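Local atomic coordinates of aminoglycoside 6-N-acetyltransferase type Ib11 (Salmonella typhimurium, PDB entry 2QIR), a protein that probably transfers an acetyl group from acetyl-CoA to the 6'-amino group of aminoglycosides such as kanamycin B, giving antibiotic resistance. Residues Arg102-Leu107 with Thr137-Asp142; Val84-Gly89 with Thr97-Arg102. The protein carries 2 engineered substitutions. All coordinates share one frame; numbering follows the deposited sequence.

How the interactions relate
The two interactions show how one strand of a GNAT sheet serves both neighbours, and their centres lie 11 Å apart. Interaction 2 comes first along the chain: it closes the connection between strands 75-84 and 101-108, which run antiparallel. Interaction 1 follows, pairing strand 101-108 in parallel with strand 138-141 after the intervening helix 118-131. Arg102 belongs to both. Thr137 ties them together, its OG1 meeting Asp98 OD2 and its N meeting Gly100 O in probable hydrogen bonds, while Gln140 packs on Val101. Both contacts reach the bound aminoglycoside, so a central strand, the residue just past its neighbour and a nearby loop line one substrate site.

Interaction 1 (Arg102-Leu107 with Thr137-Asp142); sequences RGIDQL and TKIQTD. Engineered in segment 102-107: Gln106 (natural residue Leu), Leu107 (natural residue Ser). With 9CS ((1R,2S,3S,4R,6S)-4,6-diamino-3-[(3-amino-3-deoxy-alpha-D-glucopyranosyl)oxy]-2-hydroxycyclohexyl 2,6-diamino-2,6-dideoxy-alpha-D-glucopyranoside), chain C.
Ile104 and Thr141 meet where two parallel strands, 101-108 and 138-141, begin to part in the V-shaped splay that is a hallmark of the GNAT fold. Helix 118-131 makes the beta-alpha-beta crossover between them, and the short segments diverge at 39°. The closed end is held by a regular ladder: Arg102 N donates to Lys138 O, Gln140 N to Arg102 O at 2.7 Å, and Ile104 N to Gln140 O, the last bond the most bent of the three at 144°. Apolar groups close in on one face. Thr141 CG2 presses on Ile104 CG1 at 3.4 Å, the two side chains lying alongside each other, because CG1 of Ile104 sits between its own backbone N and carbonyl carbon (chi1 69°). Ile104 CG2 turns instead to CG2 of Ile139, 3.8 Å away, and both isoleucines continue onto Leu130 of the helix. On the other face Gln140 lays its CG over Gly103 CA at 3.6 Å, while its OE1 reaches Tyr83.

One step further the ladder fails. Asp142 N stands 4.9 Å from Ile104 O, too far for a direct bond, and water fills the gap: one molecule donates to both Ile104 O and Asp142 OD1, and a second accepts from Asp142 N. Beyond, the backbone O of the engineered residue Gln106 makes a weak hydrogen bond to coenzyme A, as expected for the splay that receives the cofactor in this family. On the face of Gln140, Asp105 and Asp142 bring their carboxylates together around the aminoglycoside. Asp105 OD1 accepts from N1, the 6-amino group of the diamino sugar, at 2.7 Å, and from N2 of the central ring. N2 also bonds Asp142 OD1 at 2.7 Å, with a weak second bond to Asp142 OD2 at 2.9 Å.

Interaction 2 (Val84-Gly89 with Thr97-Arg102); sequences VALGSG and TDPGVR. With 9CS ((1R,2S,3S,4R,6S)-4,6-diamino-3-[(3-amino-3-deoxy-alpha-D-glucopyranosyl)oxy]-2-hydroxycyclohexyl 2,6-diamino-2,6-dideoxy-alpha-D-glucopyranoside), chain C.
The guanidinium of Arg102 lies under Val84, whose CG2 sits 3.8 Å above the guanidinium plane, toward its rim and nearest to NH1 and CZ. At the edge of the same group, in its plane, comes the Pro99 carbonyl: NH1 donates to Pro99 O at 3.0 Å in an almost straight bond of 170°. NH1 also reaches Val101 O, but from above that carbonyl's plane. A bend at chi2 (-75°) turns the arginine back along its own chain, which carries NH1 to the turn at Pro99, while NH2 looks to Asp133 in a long, weak ion pair. The second flat group, the carboxylate of Asp98, is met from above by Gly100 N at OD1, 63° out of its plane; its OD2 bonds Thr137.

These groups furnish the connection between two antiparallel strands, 75-84 and 101-108, of which Val84 and Arg102 form a non-hydrogen-bonded pair. A type I turn runs from Asp98 to Val101, and the bond from Gly100 to Asp98 makes an Asx turn within it. Val101 O is gripped three ways: besides NH1 it accepts a weak bond from Ala85 N at 3.3 Å and one from a water. That water also donates to Asp98 O and accepts from Leu86 N, stitching the two loop arms together. Ala85 CB packs on Val101 CG1 on the buried side. Toward the surface, Leu86 spreads its CD2 over Pro99, 3.8 Å from CA, and its CD1 toward Thr97. Farther along, Ser88 OG comes to 3.0 Å from O13 of the aminoglycoside, although its proton may go instead to Ala85 O.

Interaction 1 (Arg102-Leu107 with Thr137-Asp142)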
ATOM      1  N   ARG A 102      10.498   3.441  -1.563  1.00  6.87           N
ATOM      2  CA  ARG A 102       9.291   2.696  -1.911  1.00  7.44           C
ATOM      3  C   ARG A 102       8.077   3.359  -1.272  1.00  7.73           C
ATOM      4  O   ARG A 102       8.165   3.923  -0.186  1.00  8.43           O
ATOM      5  CB  ARG A 102       9.369   1.233  -1.426  1.00  6.79           C
ATOM      6  CG  ARG A 102      10.520   0.442  -1.982  1.00  6.65           C
ATOM      7  CD  ARG A 102      10.324   0.028  -3.463  1.00  6.49           C
ATOM      8  NE  ARG A 102      11.558  -0.569  -3.970  1.00  7.58           N
ATOM      9  CZ  ARG A 102      12.610   0.121  -4.414  1.00  6.99           C
ATOM     10  NH1 ARG A 102      12.572   1.442  -4.455  1.00  6.62           N
ATOM     11  NH2 ARG A 102      13.700  -0.513  -4.832  1.00  4.50           N
ATOM     12  N   GLY A 103       6.942   3.282  -1.942  1.00  7.54           N
ATOM     13  CA  GLY A 103       5.698   3.671  -1.327  1.00  7.96           C
ATOM     14  C   GLY A 103       4.785   2.481  -1.164  1.00  8.35           C
ATOM     15  O   GLY A 103       4.927   1.470  -1.864  1.00  8.30           O
ATOM     16  N   ILE A 104       3.842   2.589  -0.236  1.00  8.81           N
ATOM     17  CA  ILE A 104       2.856   1.527  -0.073  1.00  9.21           C
ATOM     18  C   ILE A 104       1.435   2.028  -0.038  1.00  9.51           C
ATOM     19  O   ILE A 104       1.182   3.172   0.347  1.00 10.01           O
ATOM     20  CB  ILE A 104       3.157   0.608   1.141  1.00  9.36           C
ATOM     21  CG1 ILE A 104       2.954   1.353   2.465  1.00  9.28           C
ATOM     22  CG2 ILE A 104       4.549   0.000   0.999  1.00  8.46           C
ATOM     23  CD1 ILE A 104       3.113   0.494   3.708  1.00  9.15           C
ATOM     24  N   ASP A 105       0.519   1.169  -0.484  1.00 10.00           N
ATOM     25  CA  ASP A 105      -0.932   1.366  -0.310  1.00 10.87           C
ATOM     26  C   ASP A 105      -1.546   0.015   0.043  1.00 10.74           C
ATOM     27  O   ASP A 105      -0.993  -1.028  -0.328  1.00 10.72           O
ATOM     28  CB  ASP A 105      -1.602   1.908  -1.578  1.00 10.84           C
ATOM     29  CG  ASP A 105      -0.987   3.203  -2.059  1.00 13.84           C
ATOM     30  OD1 ASP A 105      -1.275   4.260  -1.439  1.00 15.34           O
ATOM     31  OD2 ASP A 105      -0.218   3.159  -3.058  1.00 15.35           O
ATOM     32  N   GLN A 106      -2.675   0.025   0.749  1.00 10.51           N
ATOM     33  CA  GLN A 106      -3.333  -1.232   1.108  1.00 11.20           C
ATOM     34  C   GLN A 106      -4.775  -1.093   1.603  1.00 10.83           C
ATOM     35  O   GLN A 106      -5.234  -0.013   1.980  1.00 10.58           O
ATOM     36  CB  GLN A 106      -2.485  -2.037   2.108  1.00 11.32           C
ATOM     37  CG  GLN A 106      -2.502  -1.549   3.546  1.00 15.01           C
ATOM     38  CD  GLN A 106      -1.937  -0.144   3.723  1.00 20.94           C
ATOM     39  OE1 GLN A 106      -2.552   0.699   4.404  1.00 22.05           O
ATOM     40  NE2 GLN A 106      -0.765   0.122   3.116  1.00 19.98           N
ATOM     41  N   LEU A 107      -5.471  -2.218   1.607  1.00 10.20           N
ATOM     42  CA  LEU A 107      -6.850  -2.265   2.021  1.00  9.64           C
ATOM     43  C   LEU A 107      -7.142  -3.632   2.638  1.00 10.03           C
ATOM     44  O   LEU A 107      -6.497  -4.639   2.297  1.00 10.13           O
ATOM     45  CB  LEU A 107      -7.776  -1.994   0.828  1.00  8.92           C
ATOM     46  CG  LEU A 107      -7.795  -3.011  -0.339  1.00  8.54           C
ATOM     47  CD1 LEU A 107      -8.851  -4.111  -0.134  1.00  6.95           C
ATOM     48  CD2 LEU A 107      -8.025  -2.300  -1.664  1.00  6.39           C
ATOM     49  N   THR A 137      15.965   2.086   0.794  1.00  9.81           N
ATOM     50  CA  THR A 137      16.469   3.014   1.806  1.00  9.70           C
ATOM     51  C   THR A 137      15.366   3.506   2.766  1.00  9.74           C
ATOM     52  O   THR A 137      15.626   3.784   3.941  1.00  9.31           O
ATOM     53  CB  THR A 137      17.071   4.278   1.128  1.00  9.86           C
ATOM     54  OG1 THR A 137      16.087   4.842   0.258  1.00 10.65           O
ATOM     55  CG2 THR A 137      18.322   3.943   0.310  1.00  7.51           C
ATOM     56  N   LYS A 138      14.139   3.605   2.256  1.00  9.52           N
ATOM     57  CA  LYS A 138      13.063   4.291   2.964  1.00  9.73           C
ATOM     58  C   LYS A 138      11.705   3.893   2.374  1.00  9.08           C
ATOM     59  O   LYS A 138      11.578   3.763   1.165  1.00  8.68           O
ATOM     60  CB  LYS A 138      13.292   5.804   2.811  1.00  9.98           C
ATOM     61  CG  LYS A 138      12.556   6.683   3.768  1.00 12.18           C
ATOM     62  CD  LYS A 138      12.980   8.135   3.578  1.00 14.72           C
ATOM     63  CE  LYS A 138      12.157   8.818   2.490  1.00 17.51           C
ATOM     64  NZ  LYS A 138      12.847  10.027   1.951  1.00 19.24           N
ATOM     65  N   ILE A 139      10.702   3.708   3.237  1.00  9.04           N
ATOM     66  CA  ILE A 139       9.310   3.493   2.826  1.00  8.49           C
ATOM     67  C   ILE A 139       8.477   4.736   3.091  1.00  8.78           C
ATOM     68  O   ILE A 139       8.605   5.378   4.139  1.00  9.21           O
ATOM     69  CB  ILE A 139       8.617   2.290   3.562  1.00  8.68           C
ATOM     70  CG1 ILE A 139       9.557   1.081   3.750  1.00  8.98           C
ATOM     71  CG2 ILE A 139       7.292   1.875   2.841  1.00  6.54           C
ATOM     72  CD1 ILE A 139      10.041   0.434   2.472  1.00  9.53           C
ATOM     73  N   GLN A 140       7.613   5.069   2.141  1.00  9.14           N
ATOM     74  CA  GLN A 140       6.683   6.194   2.296  1.00  8.74           C
ATOM     75  C   GLN A 140       5.246   5.726   2.169  1.00  9.06           C
ATOM     76  O   GLN A 140       4.964   4.641   1.642  1.00  8.88           O
ATOM     77  CB  GLN A 140       6.963   7.295   1.271  1.00  8.49           C
ATOM     78  CG  GLN A 140       6.732   6.862  -0.160  1.00  8.03           C
ATOM     79  CD  GLN A 140       6.911   7.979  -1.171  1.00  7.77           C
ATOM     80  OE1 GLN A 140       6.132   8.098  -2.117  1.00  8.31           O
ATOM     81  NE2 GLN A 140       7.937   8.792  -0.984  1.00  4.24           N
ATOM     82  N   THR A 141       4.347   6.539   2.701  1.00  9.50           N
ATOM     83  CA  THR A 141       2.913   6.387   2.496  1.00 10.31           C
ATOM     84  C   THR A 141       2.333   7.793   2.417  1.00  9.76           C
ATOM     85  O   THR A 141       2.908   8.753   2.953  1.00  9.54           O
ATOM     86  CB  THR A 141       2.201   5.604   3.632  1.00 10.29           C
ATOM     87  OG1 THR A 141       2.156   6.399   4.820  1.00 13.27           O
ATOM     88  CG2 THR A 141       2.932   4.351   3.976  1.00 12.72           C
ATOM     89  N   ASP A 142       1.176   7.893   1.771  1.00  9.43           N
ATOM     90  CA  ASP A 142       0.525   9.169   1.506  1.00  8.81           C
ATOM     91  C   ASP A 142      -0.997   9.097   1.740  1.00  8.38           C
ATOM     92  O   ASP A 142      -1.767   9.325   0.814  1.00  7.92           O
ATOM     93  CB  ASP A 142       0.815   9.587   0.057  1.00  9.03           C
ATOM     94  CG  ASP A 142       0.170   8.649  -0.967  1.00 10.16           C
ATOM     95  OD1 ASP A 142      -0.020   7.450  -0.673  1.00 11.12           O
ATOM     96  OD2 ASP A 142      -0.168   9.114  -2.072  1.00 13.18           O
TER
HETATM   97  C1  9CS C 501      -3.899   4.347  -4.825  1.00 33.76           C
HETATM   98  C2  9CS C 501      -5.333   4.453  -5.388  1.00 34.86           C
HETATM   99  C3  9CS C 501      -6.134   5.515  -4.605  1.00 35.11           C
HETATM  100  C4  9CS C 501      -6.149   5.188  -3.104  1.00 34.60           C
HETATM  101  C5  9CS C 501      -4.715   4.937  -2.620  1.00 34.09           C
HETATM  102  C6  9CS C 501      -4.833   4.385  -1.212  1.00 34.28           C
HETATM  103  C7  9CS C 501       0.866   6.518  -6.040  1.00 32.70           C
HETATM  104  C8  9CS C 501       0.219   5.323  -6.767  1.00 34.11           C
HETATM  105  C9  9CS C 501      -1.314   5.277  -6.538  1.00 34.22           C
HETATM  106  C10 9CS C 501      -1.706   5.424  -5.049  1.00 33.86           C
HETATM  107  C11 9CS C 501      -0.960   6.585  -4.351  1.00 33.21           C
HETATM  108  C12 9CS C 501       0.557   6.490  -4.544  1.00 32.31           C
HETATM  109  C13 9CS C 501       0.822   4.392  -8.895  1.00 38.78           C
HETATM  110  C14 9CS C 501       1.886   4.827  -9.915  1.00 38.34           C
HETATM  111  C15 9CS C 501       1.310   5.879 -10.870  1.00 38.84           C
HETATM  112  C16 9CS C 501       0.023   5.384 -11.563  1.00 40.42           C
HETATM  113  C17 9CS C 501      -0.952   4.691 -10.570  1.00 40.91           C
HETATM  114  C18 9CS C 501      -2.036   3.870 -11.298  1.00 41.88           C
HETATM  115  N1  9CS C 501      -3.671   4.812  -0.432  1.00 34.65           N
HETATM  116  N2  9CS C 501      -1.235   6.574  -2.910  1.00 33.52           N
HETATM  117  N3  9CS C 501       2.312   6.579  -6.261  1.00 30.83           N
HETATM  118  N4  9CS C 501       2.302   6.216 -11.896  1.00 38.82           N
HETATM  119  O5  9CS C 501      -4.000   3.970  -3.449  1.00 32.94           O
HETATM  120  O7  9CS C 501      -7.459   5.610  -5.106  1.00 35.96           O
HETATM  121  O8  9CS C 501      -6.719   6.264  -2.355  1.00 34.58           O
HETATM  122  O9  9CS C 501      -3.141   5.608  -4.959  1.00 34.12           O
HETATM  123  O10 9CS C 501      -1.856   4.057  -7.053  1.00 32.14           O
HETATM  124  O11 9CS C 501       0.410   5.564  -8.146  1.00 36.74           O
HETATM  125  O12 9CS C 501      -0.300   3.770  -9.603  1.00 39.56           O
HETATM  126  O13 9CS C 501       3.027   5.342  -9.221  1.00 38.90           O
HETATM  127  O14 9CS C 501      -0.613   6.489 -12.245  1.00 40.41           O
HETATM  128  O15 9CS C 501      -3.259   4.001 -10.567  1.00 41.88           O
HETATM  129  N6  9CS C 501      -5.314   4.782  -6.788  1.00 35.18           N
HETATM  130  O   HOH W   1       2.036   5.703  -0.814  1.00  2.60           O
HETATM  131  O   HOH W   2      -0.731   5.281   1.580  1.00 24.45           O

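Interaction 2 (Val84-Gly89 with Thr97-Arg102)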
ATOM      1  N   VAL A  84       8.011   1.926  -6.731  1.00  5.96           N
ATOM      2  CA  VAL A  84       9.219   2.700  -6.760  1.00  6.31           C
ATOM      3  C   VAL A  84       8.791   4.147  -7.006  1.00  7.70           C
ATOM      4  O   VAL A  84       8.267   4.482  -8.076  1.00  7.39           O
ATOM      5  CB  VAL A  84      10.169   2.190  -7.856  1.00  6.87           C
ATOM      6  CG1 VAL A  84      11.472   3.048  -7.924  1.00  5.66           C
ATOM      7  CG2 VAL A  84      10.468   0.680  -7.645  1.00  5.50           C
ATOM      8  N   ALA A  85       8.957   4.984  -5.979  1.00  8.67           N
ATOM      9  CA  ALA A  85       8.502   6.370  -6.023  1.00  9.60           C
ATOM     10  C   ALA A  85       9.102   7.120  -7.202  1.00 10.04           C
ATOM     11  O   ALA A  85       8.382   7.765  -7.950  1.00 10.94           O
ATOM     12  CB  ALA A  85       8.791   7.088  -4.684  1.00  9.00           C
ATOM     13  N   LEU A  86      10.411   7.009  -7.385  1.00 11.65           N
ATOM     14  CA  LEU A  86      11.099   7.589  -8.540  1.00 13.37           C
ATOM     15  C   LEU A  86      10.562   7.093  -9.883  1.00 14.49           C
ATOM     16  O   LEU A  86      10.638   7.808 -10.881  1.00 14.75           O
ATOM     17  CB  LEU A  86      12.605   7.327  -8.444  1.00 13.54           C
ATOM     18  CG  LEU A  86      13.572   8.034  -9.403  1.00 14.28           C
ATOM     19  CD1 LEU A  86      13.555   9.521  -9.161  1.00 15.37           C
ATOM     20  CD2 LEU A  86      14.979   7.500  -9.248  1.00 13.07           C
ATOM     21  N   GLY A  87      10.004   5.883  -9.897  1.00 16.16           N
ATOM     22  CA  GLY A  87       9.492   5.261 -11.118  1.00 18.26           C
ATOM     23  C   GLY A  87       8.040   5.570 -11.463  1.00 20.08           C
ATOM     24  O   GLY A  87       7.451   4.917 -12.357  1.00 20.65           O
ATOM     25  N   SER A  88       7.472   6.583 -10.798  1.00 20.71           N
ATOM     26  CA  SER A  88       6.025   6.804 -10.794  1.00 21.35           C
ATOM     27  C   SER A  88       5.435   7.561 -11.991  1.00 22.01           C
ATOM     28  O   SER A  88       4.387   7.178 -12.515  1.00 21.94           O
ATOM     29  CB  SER A  88       5.596   7.486  -9.492  1.00 21.36           C
ATOM     30  OG  SER A  88       5.658   6.580  -8.405  1.00 20.76           O
ATOM     31  N   GLY A  89       6.067   8.652 -12.401  1.00 22.75           N
ATOM     32  CA  GLY A  89       5.502   9.475 -13.490  1.00 23.95           C
ATOM     33  C   GLY A  89       4.111  10.067 -13.269  1.00 24.10           C
ATOM     34  O   GLY A  89       3.613  10.123 -12.151  1.00 24.22           O
ATOM     35  N   THR A  97      14.435  11.890  -5.784  1.00 14.97           N
ATOM     36  CA  THR A  97      15.712  11.654  -6.457  1.00 14.45           C
ATOM     37  C   THR A  97      16.321  10.300  -6.084  1.00 14.05           C
ATOM     38  O   THR A  97      17.286   9.848  -6.711  1.00 14.79           O
ATOM     39  CB  THR A  97      16.759  12.755  -6.111  1.00 14.80           C
ATOM     40  OG1 THR A  97      16.904  12.859  -4.689  1.00 14.61           O
ATOM     41  CG2 THR A  97      16.345  14.109  -6.675  1.00 15.05           C
ATOM     42  N   ASP A  98      15.768   9.665  -5.057  1.00 12.94           N
ATOM     43  CA  ASP A  98      16.346   8.461  -4.485  1.00 12.29           C
ATOM     44  C   ASP A  98      15.652   7.193  -5.014  1.00 11.67           C
ATOM     45  O   ASP A  98      14.485   6.947  -4.685  1.00 11.69           O
ATOM     46  CB  ASP A  98      16.281   8.557  -2.945  1.00 11.98           C
ATOM     47  CG  ASP A  98      16.909   7.364  -2.235  1.00 12.43           C
ATOM     48  OD1 ASP A  98      17.539   6.493  -2.879  1.00 13.74           O
ATOM     49  OD2 ASP A  98      16.760   7.293  -1.000  1.00 13.62           O
ATOM     50  N   PRO A  99      16.369   6.380  -5.833  1.00 11.39           N
ATOM     51  CA  PRO A  99      15.779   5.146  -6.398  1.00 10.78           C
ATOM     52  C   PRO A  99      15.429   4.090  -5.338  1.00 10.06           C
ATOM     53  O   PRO A  99      14.715   3.130  -5.641  1.00 10.11           O
ATOM     54  CB  PRO A  99      16.878   4.618  -7.329  1.00 10.90           C
ATOM     55  CG  PRO A  99      18.149   5.219  -6.817  1.00 10.69           C
ATOM     56  CD  PRO A  99      17.769   6.569  -6.281  1.00 11.55           C
ATOM     57  N   GLY A 100      15.921   4.284  -4.112  1.00  9.15           N
ATOM     58  CA  GLY A 100      15.694   3.353  -3.009  1.00  8.27           C
ATOM     59  C   GLY A 100      14.373   3.544  -2.271  1.00  7.78           C
ATOM     60  O   GLY A 100      13.994   2.708  -1.458  1.00  7.40           O
ATOM     61  N   VAL A 101      13.670   4.640  -2.553  1.00  7.24           N
ATOM     62  CA  VAL A 101      12.390   4.904  -1.899  1.00  6.71           C
ATOM     63  C   VAL A 101      11.267   4.027  -2.472  1.00  6.83           C
ATOM     64  O   VAL A 101      11.126   3.865  -3.700  1.00  6.51           O
ATOM     65  CB  VAL A 101      12.019   6.424  -1.912  1.00  6.58           C
ATOM     66  CG1 VAL A 101      10.737   6.708  -1.101  1.00  5.78           C
ATOM     67  CG2 VAL A 101      13.156   7.237  -1.338  1.00  5.67           C
ATOM     68  N   ARG A 102      10.498   3.441  -1.563  1.00  6.87           N
ATOM     69  CA  ARG A 102       9.291   2.696  -1.911  1.00  7.44           C
ATOM     70  C   ARG A 102       8.077   3.359  -1.272  1.00  7.73           C
ATOM     71  O   ARG A 102       8.165   3.923  -0.186  1.00  8.43           O
ATOM     72  CB  ARG A 102       9.369   1.233  -1.426  1.00  6.79           C
ATOM     73  CG  ARG A 102      10.520   0.442  -1.982  1.00  6.65           C
ATOM     74  CD  ARG A 102      10.324   0.028  -3.463  1.00  6.49           C
ATOM     75  NE  ARG A 102      11.558  -0.569  -3.970  1.00  7.58           N
ATOM     76  CZ  ARG A 102      12.610   0.121  -4.414  1.00  6.99           C
ATOM     77  NH1 ARG A 102      12.572   1.442  -4.455  1.00  6.62           N
ATOM     78  NH2 ARG A 102      13.700  -0.513  -4.832  1.00  4.50           N
TER
HETATM   79  C1  9CS C 501      -3.899   4.347  -4.825  1.00 33.76           C
HETATM   80  C2  9CS C 501      -5.333   4.453  -5.388  1.00 34.86           C
HETATM   81  C3  9CS C 501      -6.134   5.515  -4.605  1.00 35.11           C
HETATM   82  C4  9CS C 501      -6.149   5.188  -3.104  1.00 34.60           C
HETATM   83  C5  9CS C 501      -4.715   4.937  -2.620  1.00 34.09           C
HETATM   84  C6  9CS C 501      -4.833   4.385  -1.212  1.00 34.28           C
HETATM   85  C7  9CS C 501       0.866   6.518  -6.040  1.00 32.70           C
HETATM   86  C8  9CS C 501       0.219   5.323  -6.767  1.00 34.11           C
HETATM   87  C9  9CS C 501      -1.314   5.277  -6.538  1.00 34.22           C
HETATM   88  C10 9CS C 501      -1.706   5.424  -5.049  1.00 33.86           C
HETATM   89  C11 9CS C 501      -0.960   6.585  -4.351  1.00 33.21           C
HETATM   90  C12 9CS C 501       0.557   6.490  -4.544  1.00 32.31           C
HETATM   91  C13 9CS C 501       0.822   4.392  -8.895  1.00 38.78           C
HETATM   92  C14 9CS C 501       1.886   4.827  -9.915  1.00 38.34           C
HETATM   93  C15 9CS C 501       1.310   5.879 -10.870  1.00 38.84           C
HETATM   94  C16 9CS C 501       0.023   5.384 -11.563  1.00 40.42           C
HETATM   95  C17 9CS C 501      -0.952   4.691 -10.570  1.00 40.91           C
HETATM   96  C18 9CS C 501      -2.036   3.870 -11.298  1.00 41.88           C
HETATM   97  N1  9CS C 501      -3.671   4.812  -0.432  1.00 34.65           N
HETATM   98  N2  9CS C 501      -1.235   6.574  -2.910  1.00 33.52           N
HETATM   99  N3  9CS C 501       2.312   6.579  -6.261  1.00 30.83           N
HETATM  100  N4  9CS C 501       2.302   6.216 -11.896  1.00 38.82           N
HETATM  101  O5  9CS C 501      -4.000   3.970  -3.449  1.00 32.94           O
HETATM  102  O7  9CS C 501      -7.459   5.610  -5.106  1.00 35.96           O
HETATM  103  O8  9CS C 501      -6.719   6.264  -2.355  1.00 34.58           O
HETATM  104  O9  9CS C 501      -3.141   5.608  -4.959  1.00 34.12           O
HETATM  105  O10 9CS C 501      -1.856   4.057  -7.053  1.00 32.14           O
HETATM  106  O11 9CS C 501       0.410   5.564  -8.146  1.00 36.74           O
HETATM  107  O12 9CS C 501      -0.300   3.770  -9.603  1.00 39.56           O
HETATM  108  O13 9CS C 501       3.027   5.342  -9.221  1.00 38.90           O
HETATM  109  O14 9CS C 501      -0.613   6.489 -12.245  1.00 40.41           O
HETATM  110  O15 9CS C 501      -3.259   4.001 -10.567  1.00 41.88           O
HETATM  111  N6  9CS C 501      -5.314   4.782  -6.788  1.00 35.18           N
HETATM  112  O   HOH W   3      12.213   5.659  -5.496  1.00  6.37           O